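Local structure of bile salt hydrolase/transferase (Clostridium perfringens, 2BJF) at residues Y24-S29 and M57-D62; D62-F67 and F105-L110. The protein hydrolyses the amide bond of glycine- and taurine-conjugated bile salts, releasing the free bile acid and the amino acid, and also acts as a bile acid N-acyltransferase. One frame throughout, in Å; residues are numbered along the deposited sequence.

Interaction 1 (Y24-S29 and M57-D62). With DXC ((3alpha,5beta,12alpha)-3,12-dihydroxycholan-24-oic acid), chain B.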
# COMPACT_ATOMS: atom_id res chain seq x y z
N TYR A 24 -28.70 -5.69 -0.61
CA TYR A 24 -30.13 -5.97 -0.64
C TYR A 24 -30.64 -6.24 -2.05
O TYR A 24 -29.94 -6.00 -3.04
CB TYR A 24 -30.90 -4.79 -0.02
CG TYR A 24 -30.67 -3.46 -0.71
CD1 TYR A 24 -31.51 -3.04 -1.75
CD2 TYR A 24 -29.62 -2.63 -0.34
CE1 TYR A 24 -31.30 -1.82 -2.39
CE2 TYR A 24 -29.40 -1.41 -0.97
CZ TYR A 24 -30.25 -1.01 -2.00
OH TYR A 24 -30.04 0.20 -2.63
N SER A 25 -31.87 -6.76 -2.14
CA SER A 25 -32.57 -6.88 -3.41
C SER A 25 -33.51 -5.70 -3.57
O SER A 25 -34.16 -5.28 -2.60
CB SER A 25 -33.37 -8.19 -3.46
OG SER A 25 -34.29 -8.20 -4.54
N PHE A 26 -33.59 -5.14 -4.77
CA PHE A 26 -34.56 -4.08 -5.05
C PHE A 26 -35.70 -4.54 -5.97
O PHE A 26 -36.22 -3.76 -6.77
CB PHE A 26 -33.88 -2.77 -5.53
CG PHE A 26 -33.12 -2.88 -6.83
CD1 PHE A 26 -33.66 -2.37 -8.01
CD2 PHE A 26 -31.85 -3.45 -6.87
CE1 PHE A 26 -32.95 -2.45 -9.21
CE2 PHE A 26 -31.13 -3.53 -8.06
CZ PHE A 26 -31.69 -3.03 -9.24
N ASN A 27 -36.10 -5.80 -5.80
CA ASN A 27 -37.15 -6.43 -6.62
C ASN A 27 -36.94 -6.17 -8.11
O ASN A 27 -37.87 -5.83 -8.84
CB ASN A 27 -38.54 -5.96 -6.17
CG ASN A 27 -38.88 -6.40 -4.76
OD1 ASN A 27 -38.49 -7.48 -4.31
ND2 ASN A 27 -39.62 -5.55 -4.05
N GLN A 28 -35.69 -6.33 -8.55
CA GLN A 28 -35.30 -5.96 -9.90
C GLN A 28 -35.78 -6.94 -10.96
O GLN A 28 -35.90 -8.15 -10.72
CB GLN A 28 -33.78 -5.77 -10.01
CG GLN A 28 -32.93 -6.98 -9.62
CD GLN A 28 -32.43 -6.92 -8.19
OE1 GLN A 28 -33.18 -6.62 -7.26
NE2 GLN A 28 -31.15 -7.21 -8.01
N SER A 29 -36.06 -6.39 -12.14
CA SER A 29 -36.28 -7.16 -13.35
C SER A 29 -35.71 -6.35 -14.50
O SER A 29 -35.39 -5.17 -14.33
CB SER A 29 -37.78 -7.42 -13.56
OG SER A 29 -38.48 -6.21 -13.77
N MET A 57 -32.12 -2.61 -16.42
CA MET A 57 -32.46 -3.15 -15.11
C MET A 57 -33.14 -2.09 -14.26
O MET A 57 -32.67 -0.95 -14.18
CB MET A 57 -31.20 -3.66 -14.39
CG MET A 57 -31.49 -4.54 -13.18
SD MET A 57 -32.01 -6.21 -13.62
CE MET A 57 -30.43 -6.94 -14.09
N GLY A 58 -34.24 -2.46 -13.63
CA GLY A 58 -34.94 -1.56 -12.73
C GLY A 58 -36.01 -2.28 -11.94
O GLY A 58 -36.01 -3.50 -11.84
N THR A 59 -36.93 -1.50 -11.37
CA THR A 59 -38.06 -2.06 -10.65
C THR A 59 -39.30 -1.20 -10.86
O THR A 59 -39.20 -0.01 -11.20
CB THR A 59 -37.76 -2.25 -9.14
OG1 THR A 59 -38.83 -2.97 -8.52
CG2 THR A 59 -37.57 -0.90 -8.43
N ILE A 60 -40.47 -1.81 -10.70
CA ILE A 60 -41.73 -1.09 -10.79
C ILE A 60 -42.25 -0.85 -9.37
O ILE A 60 -42.75 -1.77 -8.71
CB ILE A 60 -42.76 -1.84 -11.67
CG1 ILE A 60 -42.18 -2.08 -13.07
CG2 ILE A 60 -44.06 -1.03 -11.77
CD1 ILE A 60 -42.89 -3.16 -13.87
N PHE A 61 -42.09 0.38 -8.91
CA PHE A 61 -42.43 0.76 -7.54
C PHE A 61 -43.67 1.64 -7.55
O PHE A 61 -43.70 2.68 -8.22
CB PHE A 61 -41.26 1.50 -6.89
CG PHE A 61 -41.37 1.66 -5.40
CD1 PHE A 61 -40.88 0.68 -4.54
CD2 PHE A 61 -41.97 2.79 -4.85
CE1 PHE A 61 -40.98 0.82 -3.16
CE2 PHE A 61 -42.07 2.94 -3.47
CZ PHE A 61 -41.58 1.96 -2.62
N ASP A 62 -44.69 1.22 -6.80
CA ASP A 62 -45.98 1.91 -6.75
C ASP A 62 -46.55 2.15 -8.16
O ASP A 62 -47.09 3.22 -8.46
CB ASP A 62 -45.86 3.23 -5.97
CG ASP A 62 -47.17 3.68 -5.35
OD1 ASP A 62 -47.86 2.83 -4.72
OD2 ASP A 62 -47.51 4.87 -5.47
C1 DXC B . -36.33 3.63 -1.68
C2 DXC B . -36.21 4.62 -2.83
C3 DXC B . -36.99 4.20 -4.09
C4 DXC B . -36.71 2.76 -4.55
C5 DXC B . -36.82 1.81 -3.36
C6 DXC B . -35.99 2.22 -2.14
C7 DXC B . -36.76 5.24 -5.20
C8 DXC B . -35.40 5.14 -5.88
C9 DXC B . -35.01 3.71 -6.28
C10 DXC B . -35.28 2.68 -5.16
C11 DXC B . -33.51 3.62 -6.61
C12 DXC B . -33.04 2.24 -7.07
C13 DXC B . -33.36 1.20 -5.99
C14 DXC B . -34.83 1.26 -5.56
C15 DXC B . -32.89 4.64 -7.57
C16 DXC B . -31.57 3.97 -7.96
C17 DXC B . -31.56 2.58 -7.30
C18 DXC B . -37.75 2.33 -5.57
C19 DXC B . -30.63 1.59 -8.04
O1 DXC B . -32.50 1.35 -4.85
O2 DXC B . -35.44 4.01 -0.62
C20 DXC B . -33.71 1.82 -8.39
C21 DXC B . -29.16 2.02 -7.96
C22 DXC B . -28.64 2.12 -6.53
C23 DXC B . -27.13 1.99 -6.45
O3 DXC B . -26.48 1.67 -7.47
O4 DXC B . -26.59 2.21 -5.35
C24 DXC B . -30.75 0.13 -7.57

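Interaction 2 (D62-F67 and F105-L110)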
# COMPACT_ATOMS: atom_id res chain seq x y z
N ASP A 62 -44.69 1.22 -6.80
CA ASP A 62 -45.98 1.91 -6.75
C ASP A 62 -46.55 2.15 -8.16
O ASP A 62 -47.09 3.22 -8.46
CB ASP A 62 -45.86 3.23 -5.97
CG ASP A 62 -47.17 3.68 -5.35
OD1 ASP A 62 -47.86 2.83 -4.72
OD2 ASP A 62 -47.51 4.87 -5.47
N ASP A 63 -46.40 1.14 -9.02
CA ASP A 63 -46.85 1.15 -10.42
C ASP A 63 -45.98 2.01 -11.37
O ASP A 63 -46.32 2.20 -12.54
CB ASP A 63 -48.33 1.54 -10.53
CG ASP A 63 -49.07 0.77 -11.63
OD1 ASP A 63 -48.41 0.22 -12.54
OD2 ASP A 63 -50.31 0.71 -11.57
N TYR A 64 -44.84 2.50 -10.87
CA TYR A 64 -43.97 3.37 -11.66
C TYR A 64 -42.57 2.77 -11.88
O TYR A 64 -41.93 2.34 -10.93
CB TYR A 64 -43.85 4.75 -11.01
CG TYR A 64 -43.27 5.81 -11.93
CD1 TYR A 64 -44.08 6.47 -12.86
CD2 TYR A 64 -41.92 6.16 -11.86
CE1 TYR A 64 -43.56 7.44 -13.70
CE2 TYR A 64 -41.39 7.14 -12.70
CZ TYR A 64 -42.21 7.77 -13.62
OH TYR A 64 -41.70 8.73 -14.46
N PRO A 65 -42.10 2.74 -13.15
CA PRO A 65 -40.79 2.17 -13.45
C PRO A 65 -39.64 3.12 -13.11
O PRO A 65 -39.67 4.30 -13.46
CB PRO A 65 -40.85 1.92 -14.96
CG PRO A 65 -41.81 2.94 -15.47
CD PRO A 65 -42.79 3.23 -14.37
N THR A 66 -38.63 2.59 -12.42
CA THR A 66 -37.42 3.34 -12.09
C THR A 66 -36.20 2.45 -12.32
O THR A 66 -36.23 1.26 -12.01
CB THR A 66 -37.47 3.93 -10.65
OG1 THR A 66 -36.30 4.72 -10.40
CG2 THR A 66 -37.59 2.83 -9.58
N PHE A 67 -35.14 3.04 -12.87
CA PHE A 67 -34.02 2.25 -13.40
C PHE A 67 -32.71 2.37 -12.63
O PHE A 67 -32.40 3.40 -12.04
CB PHE A 67 -33.77 2.63 -14.87
CG PHE A 67 -34.81 2.10 -15.81
CD1 PHE A 67 -34.61 0.90 -16.49
CD2 PHE A 67 -35.99 2.80 -16.02
CE1 PHE A 67 -35.57 0.41 -17.36
CE2 PHE A 67 -36.97 2.31 -16.89
CZ PHE A 67 -36.76 1.12 -17.56
N PHE A 105 -34.44 10.42 -13.02
CA PHE A 105 -33.35 10.97 -13.84
C PHE A 105 -32.90 10.02 -14.96
O PHE A 105 -32.76 10.44 -16.11
CB PHE A 105 -32.15 11.40 -13.00
CG PHE A 105 -31.06 12.05 -13.80
CD1 PHE A 105 -31.11 13.41 -14.10
CD2 PHE A 105 -29.97 11.31 -14.27
CE1 PHE A 105 -30.10 14.01 -14.85
CE2 PHE A 105 -28.96 11.90 -15.01
CZ PHE A 105 -29.03 13.26 -15.31
N LEU A 106 -32.66 8.76 -14.61
CA LEU A 106 -32.16 7.79 -15.58
C LEU A 106 -33.15 7.62 -16.74
O LEU A 106 -32.75 7.68 -17.91
CB LEU A 106 -31.86 6.45 -14.90
CG LEU A 106 -30.77 5.59 -15.54
CD1 LEU A 106 -30.16 4.66 -14.51
CD2 LEU A 106 -31.28 4.80 -16.74
N LEU A 107 -34.42 7.42 -16.41
CA LEU A 107 -35.47 7.29 -17.43
C LEU A 107 -35.62 8.58 -18.25
O LEU A 107 -35.85 8.52 -19.45
CB LEU A 107 -36.80 6.89 -16.79
CG LEU A 107 -38.02 6.69 -17.70
CD1 LEU A 107 -37.77 5.64 -18.78
CD2 LEU A 107 -39.25 6.34 -16.88
N TRP A 108 -35.49 9.73 -17.59
CA TRP A 108 -35.58 11.03 -18.27
C TRP A 108 -34.51 11.17 -19.35
O TRP A 108 -34.79 11.68 -20.44
CB TRP A 108 -35.48 12.18 -17.25
CG TRP A 108 -35.42 13.55 -17.87
CD1 TRP A 108 -36.47 14.32 -18.28
CD2 TRP A 108 -34.24 14.32 -18.13
NE1 TRP A 108 -36.02 15.51 -18.78
CE2 TRP A 108 -34.65 15.54 -18.71
CE3 TRP A 108 -32.87 14.09 -17.94
CZ2 TRP A 108 -33.75 16.53 -19.10
CZ3 TRP A 108 -31.96 15.08 -18.33
CH2 TRP A 108 -32.41 16.29 -18.90
N VAL A 109 -33.30 10.70 -19.06
CA VAL A 109 -32.20 10.71 -20.03
C VAL A 109 -32.50 9.81 -21.22
O VAL A 109 -32.42 10.24 -22.37
CB VAL A 109 -30.85 10.31 -19.37
CG1 VAL A 109 -29.76 10.11 -20.42
CG2 VAL A 109 -30.42 11.35 -18.35
N LEU A 110 -32.87 8.56 -20.94
CA LEU A 110 -33.03 7.55 -21.98
C LEU A 110 -34.28 7.75 -22.83
O LEU A 110 -34.25 7.48 -24.03
CB LEU A 110 -33.04 6.14 -21.37
CG LEU A 110 -31.78 5.69 -20.64
CD1 LEU A 110 -31.96 4.27 -20.16
CD2 LEU A 110 -30.54 5.81 -21.53
O HOH W 1 -35.28 5.98 -13.70

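Interaction 1 (Y24-S29 and M57-D62)
Phe26 presents the rim of its ring to strand 54-61, where CD1 lies 4.2 Å from CG2 of Thr59, the methyl sitting at the ring's edge near its plane. CZ of the same ring reaches CG of Met57. The two ring faces are used differently: CB of Gln28 covers one off-centre, whereas the opposite one carries the C24 methyl of deoxycholate, 3.5 Å above the plane and over the ring centre. CG is set between the backbone N and carbonyl carbon (chi1 63°), and the ring beyond it is sandwiched between ligand and Gln28. The bend in Gln28 is held from within, because its OE1 takes the N-H of Phe26 at 2.9 Å, and Ser25 OG accepts from Asn27 N in an ST turn. Thr59 packs its CB 3.2 Å from Phe26 O, and its OG1 lies 3.0 Å from Asn27 O. Beyond the turn, pairing becomes regular: Ser29 and Gly58 exchange two nearly straight backbone bonds, Ser29 N to Gly58 O at 2.9 Å and Gly58 N to Ser29 O, as a hydrogen-bonded antiparallel pair. Met57 SD rests 3.6 Å from Ser29 O, and its side chain also touches Tyr278, Tyr289 and Tyr291. Phe61, further along the strand, brings CD1 to 3.7 Å from C18 of deoxycholate. A loop running into strand 29-33, and strand 54-61 beside it, thus line the deoxycholate pocket of this Ntn-hydrolase.

Interaction 2 (D62-F67 and F105-L110)
Leu107 projects from helix 105-112 as a forked knob, and its two methyls enter different dips along strand 64-67. CD1 meets the Phe67 ring obliquely at CE2, 3.9 Å away. CD2 drops into the shallow hollow between Tyr64 and Pro65, lying 4.0 Å from Pro65 O and 4.2 Å from Tyr64 OH, with CG of the proline ring a little farther off. CG of Leu107 is anti to the backbone N (chi1 -179°), and from it the two methyls diverge. One residue earlier in the helix, Leu106 fits against the base of Phe67 instead of its ring: CD2 touches CB at 3.8 Å, and CD1 lies 3.6 Å from Phe67 O. Phe67 is therefore the main bump on the strand side, flanked by Leu106 at its stem and Leu107 at its ring. This is helix-on-sheet packing: helix 105-112 lies across strand 64-67 of the large antiparallel sheet, the axes of the strand and of helix residues 105-110 being 87° apart in direction and coming within 7.3 Å. Ile33 of strand 29-33, in the same sheet, touches Pro65, Phe67 and Leu107 alike, so the same hydrophobic patch continues over the sheet. No direct hydrogen bond joins the segments. A single water bridges them, accepting from Phe67 N at 3.1 Å and from Leu107 N, and it sits at the edge of the Phe67 ring, in its plane. Tyr64 OH, beside the Leu107 methyl, is hydrogen-bonded to Asn104 OD1, while Thr66 OG1 bonds to Tyr103 O, both just ahead of the helix.

Read from the N terminus, the chain leaves strand 14-22, passes through the loop at 24-29 and returns as strand 54-61, where interaction 1 closes a loop made partly of strands. The chain then turns at Asp62, where segments 57-62 and 62-67 overlap, and runs back as strand 64-67. Interaction 2 opens here and closes when helix 105-112 reaches that strand. The two loops therefore follow in series, neither nesting nor crossing. Strands 54-61 and 64-67 are antiparallel neighbours, with Thr59 N 2.9 Å from Thr66 O, probably hydrogen-bonded. Interaction 1 ties the pocket loop to the large antiparallel sheet, and interaction 2 lays helix 105-112 against it.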